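Long-range contacts in flagella basal body P-ring formation protein FlgA (Salmonella typhimurium, PDB 3TEE), which takes part in assembling the flagellar P-ring in the periplasm, probably acting as a chaperone or modulator for that step: residues 113-118 and 133-138; 81-86 and 118-123; 74-79 and 127-132; 166-171 and 186-191. All blocks are in the same frame, centred on the assembly; numbering follows the deposited sequence.

In the fold
Contacts 1, 2 and 3 gather in the middle of an extended chain, their centres 10 to 13 Å apart, and all four fall in the region assigned to the P-ring chaperone family. Contact 3 opens first, joining the end of strand 62-79 to a loop; contact 2 spans a shorter interval within it, and contact 1 crosses both. Contacts 1 and 2 share Ala118 and the two-stranded sheet of 118-120 with 135-137. Contact 4 follows in series, where the loop after strand 157-164 meets the end of strand 183-188; it touches contact 1 through Ala169. Flexibility of the protein regulates P-ring assembly, and this junction is a place where the two parts could move relative to each other.

Contact 1: 113-118 and 133-138; sequences RQIQDA and TMIRQA
Ile135 reaches residues 113-118 with its side-chain end: its CD1 lies 3.8 Å from Ala118 CB and 4.0 Å from Ile115 CG2, and the two isoleucines cross at about a right angle. Its CG1 sits between the backbone N and the carbonyl carbon (chi1 71°), and the extended chain beyond carries CD1 to both partners. At Arg136 the backbone does the touching, the carbonyl O receiving a CA-H...O contact from Ala118 CA at 3.3 Å. Arg136 starts away from residues 113-118, and its NE hydrogen-bonds a glycerol molecule, probably from the crystallisation liquor. The short strands 118-120 and 135-137 form an antiparallel two-stranded sheet, in which Ala118 and Gln137 are a non-hydrogen-bonded pair, entered through a type II turn from Ile115 to Ala118. Gln137 starts away from the turn, but a bend at chi2 (-57°) folds its amide back, and NE2 gives a weak hydrogen bond to Gln116 O at 3.3 Å. The same bend brings Gln137 OE1 to 3.5 Å from Asp117 CB. Ala138 N donates to Asp117 O at 2.8 Å, the N almost in line with the C=O though the N-H...O angle is only 139°, and its CB packs against that oxygen.

Contact 2: 81-86 and 118-123; sequences APIARG and AVSLRD
Arg85 and Asp123 are turned so that the carboxylate meets the arginine's backbone and not its guanidinium. Asp123 OD1 accepts from Arg85 N at 3.1 Å on its anti side, 27° out of the carboxylate plane, while Arg85 NH1 stays 6.7 Å from that oxygen. The arginine side chain runs past the other backbone instead. With CG anti to the backbone N (chi1 173°), its aliphatic part lies over the carbonyl of Leu121, Arg85 CG coming to 3.3 Å from Leu121 O, before the guanidinium end leads away. Strand 118-120 pairs with 135-137 in a two-stranded antiparallel sheet, and the loop after strand 62-79 crosses its end here, the touching parts, 83-86 and 119-123, running 120° apart; Gly86 N donates to Ser120 O at 2.7 Å to fix the crossing. Ser120 points toward the loop, its CB packing on Ile83 CG2 at 3.8 Å and also meeting Ala84 O. Its hydroxyl turns back into its own segment, where Ser120 OG donates in the carbonyl plane, on a lone pair, to Arg122 O at 2.6 Å. Beyond Ser120, Val119 presents CG1 to the carbonyl of Gly86, 3.3 Å from its O. Asp123 CA makes a CA-H...O contact with Ile83 O.

Contact 3: 74-79 and 127-132; sequences GNYVAV and GQPVQL
Three backbone hydrogen bonds tie residues 127-130 to the end of strand 62-79. Val77 O accepts an almost perfectly straight hydrogen bond from Val130 N at 2.8 Å, Val79 N donates to Gln128 O at 2.9 Å, and Gly127 N to Val79 O at 2.8 Å, so Val79 is held through both its N and its O. Two CA-H...O contacts lie between them, from Pro129 CA to Val77 O and from Ala78 CA to Gln128 O. The apolar contacts fall into two groups. In one, Val130 CG2 is shared, lying 3.9 Å from Val77 CG1 and 3.8 Å from Val79 CG2; the side chain of Val130 crosses that of Val79 at about a right angle. In the other, Tyr76 and Pro129 lie side by side and point the same way, with Tyr76 CE1 4.0 Å from Pro129 CB. Tyr76 has CG between the backbone N and the carbonyl carbon (chi1 65°), which turns the ring along the proline toward Gly127. Water completes the contact: one molecule, in plane at the ring edge, is 2.6 Å from Tyr76 OH and donates to Gly127 O. Val109 also bonds to the backbones of Val77 and Val130. With 76-79 and 127-130 at 112° to each other, the loop crosses the end of strand 62-79 on an isolated bridge between Ala78 and Pro129, consistent with the SAF-like domain of the FlgA and CpaB proteins.

Contact 4: 166-171 and 186-191; sequences NNAAVA and GTVDSD
Val188 and Ala171 share the one backbone hydrogen bond between these segments, from Ala171 N to Val188 O at 2.8 Å, with the donor tilted 27° from the carbonyl plane. One apolar side-chain pair accompanies it. Val188 points toward the loop, and its CG2, lying beside the backbone N, packs on Ala168 CB at 3.7 Å. A further set of contacts is between side chains and backbone. One residue earlier in the strand, Thr187 turns its methyl to the loop: with CG2 anti to the backbone N and OG1 beside it (chi1 -53°), CG2 comes to 3.7 Å from Ala171 CA. The carbonyl of Ala169 faces Val188, with its O 3.4 Å from Val188 CB. Val170 lays both methyls against the backbone beyond the strand, CG1 lying 4.0 Å from Ser190 N and CG2 4.0 Å from Asp189 O. Asp189 starts away from the loop, and its OD1 accepts from Asn193 N and, weakly, from Asp191 N. The contact thus lays the loop between strands 157-164 and 173-178 across the end of strand 183-188, with 168-171 at 86° to 187-190, while Val188 also packs on Ala174 of strand 173-178 and Ile194 of strand 194-197.

Contact 1: 113-118 and 133-138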
loop_
_atom_site.group_PDB
_atom_site.type_symbol
_atom_site.label_atom_id
_atom_site.label_comp_id
_atom_site.label_asym_id
_atom_site.label_seq_id
_atom_site.Cartn_x
_atom_site.Cartn_y
_atom_site.Cartn_z
ATOM N N ARG A 113 -3.774 -9.340 2.442
ATOM C CA ARG A 113 -3.122 -8.869 3.676
ATOM C C ARG A 113 -3.061 -7.341 3.738
ATOM O O ARG A 113 -3.157 -6.788 4.834
ATOM C CB ARG A 113 -1.725 -9.497 3.845
ATOM C CG ARG A 113 -1.773 -11.017 4.026
ATOM C CD ARG A 113 -0.396 -11.630 4.192
ATOM N NE ARG A 113 0.282 -11.847 2.910
ATOM C CZ ARG A 113 1.259 -11.081 2.434
ATOM N NH1 ARG A 113 1.668 -10.013 3.110
ATOM N NH2 ARG A 113 1.816 -11.359 1.261
ATOM N N GLN A 114 -2.975 -6.659 2.569
ATOM C CA GLN A 114 -2.954 -5.187 2.471
ATOM C C GLN A 114 -4.252 -4.529 2.991
ATOM O O GLN A 114 -4.241 -3.331 3.261
ATOM C CB GLN A 114 -2.728 -4.712 1.014
ATOM C CG GLN A 114 -1.494 -5.248 0.269
ATOM C CD GLN A 114 -1.420 -4.658 -1.130
ATOM O OE1 GLN A 114 -1.311 -3.432 -1.290
ATOM N NE2 GLN A 114 -1.505 -5.506 -2.188
ATOM N N ILE A 115 -5.377 -5.280 3.061
ATOM C CA ILE A 115 -6.672 -4.747 3.508
ATOM C C ILE A 115 -6.987 -4.991 4.996
ATOM O O ILE A 115 -8.095 -4.708 5.454
ATOM C CB ILE A 115 -7.870 -4.976 2.518
ATOM C CG1 ILE A 115 -8.190 -6.464 2.256
ATOM C CG2 ILE A 115 -7.643 -4.239 1.205
ATOM C CD1 ILE A 115 -8.896 -7.254 3.417
ATOM N N GLN A 116 -6.004 -5.515 5.749
ATOM C CA GLN A 116 -6.131 -5.729 7.192
ATOM C C GLN A 116 -6.233 -4.354 7.866
ATOM O O GLN A 116 -5.464 -3.453 7.539
ATOM C CB GLN A 116 -4.931 -6.521 7.736
ATOM C CG GLN A 116 -4.986 -8.016 7.402
ATOM C CD GLN A 116 -3.835 -8.787 8.006
ATOM O OE1 GLN A 116 -3.418 -8.552 9.149
ATOM N NE2 GLN A 116 -3.319 -9.753 7.262
ATOM N N ASP A 117 -7.244 -4.165 8.712
ATOM C CA ASP A 117 -7.534 -2.880 9.377
ATOM C C ASP A 117 -7.820 -1.690 8.420
ATOM O O ASP A 117 -7.653 -0.533 8.808
ATOM C CB ASP A 117 -6.495 -2.529 10.470
ATOM C CG ASP A 117 -6.799 -3.183 11.796
ATOM O OD1 ASP A 117 -7.711 -2.698 12.500
ATOM O OD2 ASP A 117 -6.150 -4.205 12.116
ATOM N N ALA A 118 -8.254 -1.980 7.176
ATOM C CA ALA A 118 -8.600 -0.941 6.207
ATOM C C ALA A 118 -10.049 -0.528 6.407
ATOM O O ALA A 118 -10.862 -1.304 6.907
ATOM C CB ALA A 118 -8.377 -1.435 4.794
ATOM N N THR A 133 -6.854 4.041 -3.376
ATOM C CA THR A 133 -7.502 5.362 -3.289
ATOM C C THR A 133 -8.895 5.327 -2.626
ATOM O O THR A 133 -9.395 6.384 -2.248
ATOM C CB THR A 133 -7.594 6.015 -4.678
ATOM O OG1 THR A 133 -8.146 5.081 -5.619
ATOM C CG2 THR A 133 -6.252 6.543 -5.168
ATOM N N MET A 134 -9.534 4.137 -2.506
ATOM C CA MET A 134 -10.888 4.006 -1.934
ATOM C C MET A 134 -10.840 3.770 -0.442
ATOM O O MET A 134 -11.890 3.736 0.201
ATOM C CB MET A 134 -11.632 2.785 -2.524
ATOM C CG MET A 134 -12.051 2.889 -3.953
ATOM S SD MET A 134 -12.443 1.203 -4.592
ATOM C CE MET A 134 -13.272 1.709 -6.052
ATOM N N ILE A 135 -9.654 3.477 0.092
ATOM C CA ILE A 135 -9.500 3.053 1.477
ATOM C C ILE A 135 -8.432 3.832 2.262
ATOM O O ILE A 135 -7.543 4.451 1.677
ATOM C CB ILE A 135 -9.212 1.500 1.533
ATOM C CG1 ILE A 135 -7.796 1.163 1.013
ATOM C CG2 ILE A 135 -10.318 0.667 0.800
ATOM C CD1 ILE A 135 -7.268 -0.269 1.336
ATOM N N ARG A 136 -8.480 3.679 3.585
ATOM C CA ARG A 136 -7.539 4.267 4.547
ATOM C C ARG A 136 -7.335 3.268 5.676
ATOM O O ARG A 136 -8.137 2.340 5.811
ATOM C CB ARG A 136 -8.103 5.602 5.109
ATOM C CG ARG A 136 -9.408 5.478 5.918
ATOM C CD ARG A 136 -9.623 6.671 6.857
ATOM N NE ARG A 136 -10.984 6.726 7.415
ATOM C CZ ARG A 136 -11.374 6.095 8.517
ATOM N NH1 ARG A 136 -10.519 5.339 9.198
ATOM N NH2 ARG A 136 -12.619 6.213 8.947
ATOM N N GLN A 137 -6.303 3.486 6.537
ATOM C CA GLN A 137 -6.120 2.633 7.709
ATOM C C GLN A 137 -7.143 3.041 8.742
ATOM O O GLN A 137 -7.593 4.190 8.732
ATOM C CB GLN A 137 -4.683 2.726 8.273
ATOM C CG GLN A 137 -3.730 1.692 7.664
ATOM C CD GLN A 137 -4.200 0.262 7.837
ATOM O OE1 GLN A 137 -4.212 -0.294 8.942
ATOM N NE2 GLN A 137 -4.611 -0.361 6.742
ATOM N N ALA A 138 -7.550 2.102 9.609
ATOM C CA ALA A 138 -8.520 2.380 10.664
ATOM C C ALA A 138 -7.955 3.408 11.661
ATOM O O ALA A 138 -6.733 3.565 11.762
ATOM C CB ALA A 138 -8.869 1.096 11.402
#

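Contact 2: 81-86 and 118-123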
loop_
_atom_site.group_PDB
_atom_site.type_symbol
_atom_site.label_atom_id
_atom_site.label_comp_id
_atom_site.label_asym_id
_atom_site.label_seq_id
_atom_site.Cartn_x
_atom_site.Cartn_y
_atom_site.Cartn_z
ATOM N N ALA A 81 -19.731 -7.518 -0.505
ATOM C CA ALA A 81 -21.016 -7.068 0.059
ATOM C C ALA A 81 -20.989 -5.567 0.070
ATOM O O ALA A 81 -19.893 -5.017 0.135
ATOM C CB ALA A 81 -21.191 -7.594 1.493
ATOM N N PRO A 82 -22.145 -4.853 0.089
ATOM C CA PRO A 82 -22.089 -3.388 0.168
ATOM C C PRO A 82 -21.285 -2.903 1.365
ATOM O O PRO A 82 -21.377 -3.480 2.459
ATOM C CB PRO A 82 -23.581 -2.993 0.322
ATOM C CG PRO A 82 -24.312 -4.089 -0.341
ATOM C CD PRO A 82 -23.546 -5.329 0.032
ATOM N N ILE A 83 -20.450 -1.872 1.147
ATOM C CA ILE A 83 -19.662 -1.275 2.207
ATOM C C ILE A 83 -19.964 0.216 2.211
ATOM O O ILE A 83 -19.816 0.867 1.185
ATOM C CB ILE A 83 -18.129 -1.531 2.065
ATOM C CG1 ILE A 83 -17.807 -3.020 1.856
ATOM C CG2 ILE A 83 -17.382 -0.964 3.293
ATOM C CD1 ILE A 83 -16.269 -3.288 1.500
ATOM N N ALA A 84 -20.343 0.758 3.361
ATOM C CA ALA A 84 -20.618 2.193 3.476
ATOM C C ALA A 84 -19.327 2.940 3.713
ATOM O O ALA A 84 -18.360 2.350 4.203
ATOM C CB ALA A 84 -21.579 2.445 4.631
ATOM N N ARG A 85 -19.303 4.252 3.395
ATOM C CA ARG A 85 -18.162 5.131 3.686
ATOM C C ARG A 85 -17.950 5.033 5.217
ATOM O O ARG A 85 -18.930 5.016 5.958
ATOM C CB ARG A 85 -18.486 6.585 3.276
ATOM C CG ARG A 85 -17.424 7.601 3.702
ATOM C CD ARG A 85 -17.829 9.025 3.384
ATOM N NE ARG A 85 -17.433 9.950 4.450
ATOM C CZ ARG A 85 -18.231 10.352 5.436
ATOM N NH1 ARG A 85 -19.483 9.916 5.508
ATOM N NH2 ARG A 85 -17.781 11.191 6.362
ATOM N N GLY A 86 -16.713 4.804 5.644
ATOM C CA GLY A 86 -16.405 4.625 7.060
ATOM C C GLY A 86 -16.500 3.190 7.549
ATOM O O GLY A 86 -16.062 2.897 8.661
ATOM N N ALA A 118 -8.254 -1.980 7.176
ATOM C CA ALA A 118 -8.600 -0.941 6.207
ATOM C C ALA A 118 -10.049 -0.528 6.407
ATOM O O ALA A 118 -10.862 -1.304 6.907
ATOM C CB ALA A 118 -8.377 -1.435 4.794
ATOM N N VAL A 119 -10.355 0.733 6.088
ATOM C CA VAL A 119 -11.681 1.313 6.224
ATOM C C VAL A 119 -12.007 1.992 4.895
ATOM O O VAL A 119 -11.122 2.591 4.276
ATOM C CB VAL A 119 -11.714 2.295 7.439
ATOM C CG1 VAL A 119 -12.973 3.142 7.444
ATOM C CG2 VAL A 119 -11.584 1.540 8.770
ATOM N N SER A 120 -13.268 1.889 4.445
ATOM C CA SER A 120 -13.655 2.476 3.172
ATOM C C SER A 120 -13.834 3.986 3.252
ATOM O O SER A 120 -14.432 4.497 4.198
ATOM C CB SER A 120 -14.947 1.842 2.661
ATOM O OG SER A 120 -15.149 2.248 1.322
ATOM N N LEU A 121 -13.333 4.686 2.239
ATOM C CA LEU A 121 -13.529 6.132 2.090
ATOM C C LEU A 121 -14.810 6.388 1.285
ATOM O O LEU A 121 -15.260 7.526 1.202
ATOM C CB LEU A 121 -12.332 6.785 1.372
ATOM C CG LEU A 121 -10.998 6.800 2.141
ATOM C CD1 LEU A 121 -9.873 7.250 1.240
ATOM C CD2 LEU A 121 -11.076 7.709 3.380
ATOM N N ARG A 122 -15.389 5.335 0.678
ATOM C CA ARG A 122 -16.569 5.483 -0.190
ATOM C C ARG A 122 -17.631 4.434 0.044
ATOM O O ARG A 122 -17.346 3.388 0.621
ATOM C CB ARG A 122 -16.155 5.349 -1.679
ATOM C CG ARG A 122 -14.944 6.154 -2.126
ATOM C CD ARG A 122 -14.874 6.202 -3.628
ATOM N NE ARG A 122 -13.579 6.701 -4.082
ATOM C CZ ARG A 122 -13.113 6.547 -5.316
ATOM N NH1 ARG A 122 -13.828 5.893 -6.227
ATOM N NH2 ARG A 122 -11.926 7.035 -5.648
ATOM N N ASP A 123 -18.841 4.668 -0.516
ATOM C CA ASP A 123 -19.892 3.658 -0.550
ATOM C C ASP A 123 -19.476 2.714 -1.677
ATOM O O ASP A 123 -19.398 3.129 -2.836
ATOM C CB ASP A 123 -21.271 4.269 -0.855
ATOM C CG ASP A 123 -21.756 5.240 0.196
ATOM O OD1 ASP A 123 -21.512 4.988 1.405
ATOM O OD2 ASP A 123 -22.363 6.262 -0.185
#

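Contact 3: 74-79 and 127-132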
loop_
_atom_site.group_PDB
_atom_site.type_symbol
_atom_site.label_atom_id
_atom_site.label_comp_id
_atom_site.label_asym_id
_atom_site.label_seq_id
_atom_site.Cartn_x
_atom_site.Cartn_y
_atom_site.Cartn_z
ATOM N N GLY A 74 -4.953 -13.469 -12.565
ATOM C CA GLY A 74 -4.654 -13.813 -11.189
ATOM C C GLY A 74 -5.666 -13.197 -10.247
ATOM O O GLY A 74 -6.677 -12.624 -10.677
ATOM N N ASN A 75 -5.391 -13.329 -8.941
ATOM C CA ASN A 75 -6.290 -12.852 -7.907
ATOM C C ASN A 75 -6.095 -11.372 -7.564
ATOM O O ASN A 75 -4.997 -10.807 -7.662
ATOM C CB ASN A 75 -6.210 -13.757 -6.647
ATOM C CG ASN A 75 -6.856 -15.127 -6.821
ATOM O OD1 ASN A 75 -7.807 -15.313 -7.580
ATOM N ND2 ASN A 75 -6.392 -16.119 -6.083
ATOM N N TYR A 76 -7.204 -10.731 -7.224
ATOM C CA TYR A 76 -7.211 -9.342 -6.783
ATOM C C TYR A 76 -8.349 -9.226 -5.765
ATOM O O TYR A 76 -9.215 -10.101 -5.699
ATOM C CB TYR A 76 -7.387 -8.366 -7.963
ATOM C CG TYR A 76 -8.716 -8.464 -8.671
ATOM C CD1 TYR A 76 -9.788 -7.654 -8.296
ATOM C CD2 TYR A 76 -8.904 -9.359 -9.724
ATOM C CE1 TYR A 76 -11.004 -7.714 -8.968
ATOM C CE2 TYR A 76 -10.129 -9.461 -10.369
ATOM C CZ TYR A 76 -11.176 -8.635 -9.985
ATOM O OH TYR A 76 -12.368 -8.700 -10.631
ATOM N N VAL A 77 -8.325 -8.171 -4.982
ATOM C CA VAL A 77 -9.314 -7.959 -3.935
ATOM C C VAL A 77 -10.493 -7.201 -4.550
ATOM O O VAL A 77 -10.301 -6.146 -5.154
ATOM C CB VAL A 77 -8.686 -7.248 -2.691
ATOM C CG1 VAL A 77 -9.729 -7.039 -1.581
ATOM C CG2 VAL A 77 -7.486 -8.050 -2.152
ATOM N N ALA A 78 -11.714 -7.743 -4.366
ATOM C CA ALA A 78 -12.972 -7.159 -4.831
ATOM C C ALA A 78 -13.964 -7.070 -3.655
ATOM O O ALA A 78 -13.890 -7.844 -2.701
ATOM C CB ALA A 78 -13.576 -8.025 -5.949
ATOM N N VAL A 79 -14.910 -6.149 -3.754
ATOM C CA VAL A 79 -15.999 -5.978 -2.771
ATOM C C VAL A 79 -16.973 -7.179 -2.919
ATOM O O VAL A 79 -17.330 -7.557 -4.052
ATOM C CB VAL A 79 -16.698 -4.630 -3.012
ATOM C CG1 VAL A 79 -17.834 -4.405 -2.011
ATOM C CG2 VAL A 79 -15.674 -3.485 -2.896
ATOM N N GLY A 127 -18.602 -6.537 -6.348
ATOM C CA GLY A 127 -17.919 -6.713 -7.635
ATOM C C GLY A 127 -16.848 -5.657 -7.893
ATOM O O GLY A 127 -15.969 -5.841 -8.730
ATOM N N GLN A 128 -16.916 -4.538 -7.213
ATOM C CA GLN A 128 -15.937 -3.461 -7.401
ATOM C C GLN A 128 -14.504 -3.901 -6.996
ATOM O O GLN A 128 -14.315 -4.314 -5.862
ATOM C CB GLN A 128 -16.356 -2.274 -6.517
ATOM C CG GLN A 128 -15.823 -0.923 -6.928
ATOM C CD GLN A 128 -16.788 0.218 -6.666
ATOM O OE1 GLN A 128 -17.792 0.124 -5.914
ATOM N NE2 GLN A 128 -16.474 1.345 -7.269
ATOM N N PRO A 129 -13.467 -3.731 -7.846
ATOM C CA PRO A 129 -12.094 -3.985 -7.373
ATOM C C PRO A 129 -11.750 -2.960 -6.287
ATOM O O PRO A 129 -12.151 -1.776 -6.373
ATOM C CB PRO A 129 -11.234 -3.749 -8.630
ATOM C CG PRO A 129 -12.183 -3.880 -9.783
ATOM C CD PRO A 129 -13.468 -3.288 -9.256
ATOM N N VAL A 130 -11.074 -3.417 -5.234
ATOM C CA VAL A 130 -10.696 -2.550 -4.122
ATOM C C VAL A 130 -9.407 -1.817 -4.506
ATOM O O VAL A 130 -8.356 -2.454 -4.673
ATOM C CB VAL A 130 -10.568 -3.320 -2.783
ATOM C CG1 VAL A 130 -10.010 -2.421 -1.671
ATOM C CG2 VAL A 130 -11.916 -3.926 -2.366
ATOM N N GLN A 131 -9.500 -0.499 -4.673
ATOM C CA GLN A 131 -8.328 0.334 -4.993
ATOM C C GLN A 131 -7.815 1.027 -3.748
ATOM O O GLN A 131 -8.601 1.343 -2.857
ATOM C CB GLN A 131 -8.650 1.362 -6.073
ATOM C CG GLN A 131 -9.013 0.742 -7.422
ATOM C CD GLN A 131 -9.606 1.811 -8.306
ATOM O OE1 GLN A 131 -10.826 1.962 -8.392
ATOM N NE2 GLN A 131 -8.755 2.590 -8.967
ATOM N N LEU A 132 -6.491 1.244 -3.666
ATOM C CA LEU A 132 -5.846 1.946 -2.533
ATOM C C LEU A 132 -6.426 3.358 -2.300
ATOM O O LEU A 132 -6.557 3.782 -1.154
ATOM C CB LEU A 132 -4.317 1.989 -2.704
ATOM C CG LEU A 132 -3.569 0.654 -2.564
ATOM C CD1 LEU A 132 -2.112 0.817 -2.945
ATOM C CD2 LEU A 132 -3.645 0.113 -1.136
HETATM O O HOH W 1 -14.543 -7.233 -10.279
#

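Contact 4: 166-171 and 186-191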
loop_
_atom_site.group_PDB
_atom_site.type_symbol
_atom_site.label_atom_id
_atom_site.label_comp_id
_atom_site.label_asym_id
_atom_site.label_seq_id
_atom_site.Cartn_x
_atom_site.Cartn_y
_atom_site.Cartn_z
ATOM N N ASN A 166 -8.039 14.772 17.284
ATOM C CA ASN A 166 -8.213 14.355 15.897
ATOM C C ASN A 166 -8.165 12.827 15.769
ATOM O O ASN A 166 -7.710 12.129 16.684
ATOM C CB ASN A 166 -7.138 15.025 15.003
ATOM C CG ASN A 166 -5.715 14.581 15.307
ATOM O OD1 ASN A 166 -5.177 14.826 16.382
ATOM N ND2 ASN A 166 -5.077 13.897 14.380
ATOM N N ASN A 167 -8.631 12.313 14.620
ATOM C CA ASN A 167 -8.599 10.887 14.315
ATOM C C ASN A 167 -7.225 10.571 13.816
ATOM O O ASN A 167 -6.632 11.376 13.092
ATOM C CB ASN A 167 -9.632 10.544 13.233
ATOM C CG ASN A 167 -11.048 10.790 13.668
ATOM O OD1 ASN A 167 -11.472 10.358 14.743
ATOM N ND2 ASN A 167 -11.812 11.489 12.834
ATOM N N ALA A 168 -6.672 9.429 14.242
ATOM C CA ALA A 168 -5.332 9.064 13.818
ATOM C C ALA A 168 -5.129 7.581 13.852
ATOM O O ALA A 168 -5.541 6.915 14.802
ATOM C CB ALA A 168 -4.279 9.763 14.683
ATOM N N ALA A 169 -4.470 7.068 12.814
ATOM C CA ALA A 169 -4.091 5.661 12.691
ATOM C C ALA A 169 -2.757 5.483 13.424
ATOM O O ALA A 169 -2.133 6.482 13.807
ATOM C CB ALA A 169 -3.918 5.301 11.212
ATOM N N VAL A 170 -2.313 4.216 13.610
ATOM C CA VAL A 170 -1.012 3.861 14.196
ATOM C C VAL A 170 0.056 4.545 13.322
ATOM O O VAL A 170 -0.117 4.622 12.098
ATOM C CB VAL A 170 -0.815 2.317 14.279
ATOM C CG1 VAL A 170 0.596 1.941 14.745
ATOM C CG2 VAL A 170 -1.864 1.671 15.187
ATOM N N ALA A 171 1.095 5.132 13.963
ATOM C CA ALA A 171 2.202 5.862 13.328
ATOM C C ALA A 171 1.819 7.245 12.757
ATOM O O ALA A 171 2.686 7.958 12.234
ATOM C CB ALA A 171 2.939 4.988 12.298
ATOM N N GLY A 186 1.932 13.985 19.459
ATOM C CA GLY A 186 2.844 12.853 19.354
ATOM C C GLY A 186 2.386 11.803 18.363
ATOM O O GLY A 186 1.409 11.994 17.637
ATOM N N THR A 187 3.087 10.675 18.347
ATOM C CA THR A 187 2.826 9.566 17.419
ATOM C C THR A 187 1.965 8.492 18.071
ATOM O O THR A 187 2.268 8.058 19.178
ATOM C CB THR A 187 4.176 9.011 16.921
ATOM O OG1 THR A 187 4.956 10.092 16.403
ATOM C CG2 THR A 187 4.017 7.929 15.859
ATOM N N VAL A 188 0.894 8.066 17.385
ATOM C CA VAL A 188 0.021 6.992 17.876
ATOM C C VAL A 188 0.762 5.632 17.778
ATOM O O VAL A 188 1.346 5.329 16.738
ATOM C CB VAL A 188 -1.345 6.939 17.134
ATOM C CG1 VAL A 188 -2.212 5.791 17.644
ATOM C CG2 VAL A 188 -2.092 8.259 17.275
ATOM N N ASP A 189 0.742 4.837 18.864
ATOM C CA ASP A 189 1.335 3.502 18.861
ATOM C C ASP A 189 0.209 2.449 18.780
ATOM O O ASP A 189 -0.973 2.817 18.870
ATOM C CB ASP A 189 2.316 3.281 20.043
ATOM C CG ASP A 189 1.750 3.160 21.451
ATOM O OD1 ASP A 189 0.520 2.979 21.592
ATOM O OD2 ASP A 189 2.546 3.217 22.415
ATOM N N SER A 190 0.571 1.151 18.633
ATOM C CA SER A 190 -0.388 0.037 18.515
ATOM C C SER A 190 -1.375 -0.084 19.693
ATOM O O SER A 190 -2.482 -0.596 19.500
ATOM C CB SER A 190 0.341 -1.279 18.276
ATOM O OG SER A 190 1.205 -1.595 19.355
ATOM N N ASP A 191 -0.995 0.424 20.888
ATOM C CA ASP A 191 -1.835 0.402 22.093
ATOM C C ASP A 191 -2.774 1.612 22.224
ATOM O O ASP A 191 -3.529 1.702 23.202
ATOM C CB ASP A 191 -0.963 0.258 23.354
ATOM C CG ASP A 191 -0.392 -1.131 23.538
ATOM O OD1 ASP A 191 -1.178 -2.063 23.825
ATOM O OD2 ASP A 191 0.843 -1.288 23.399
#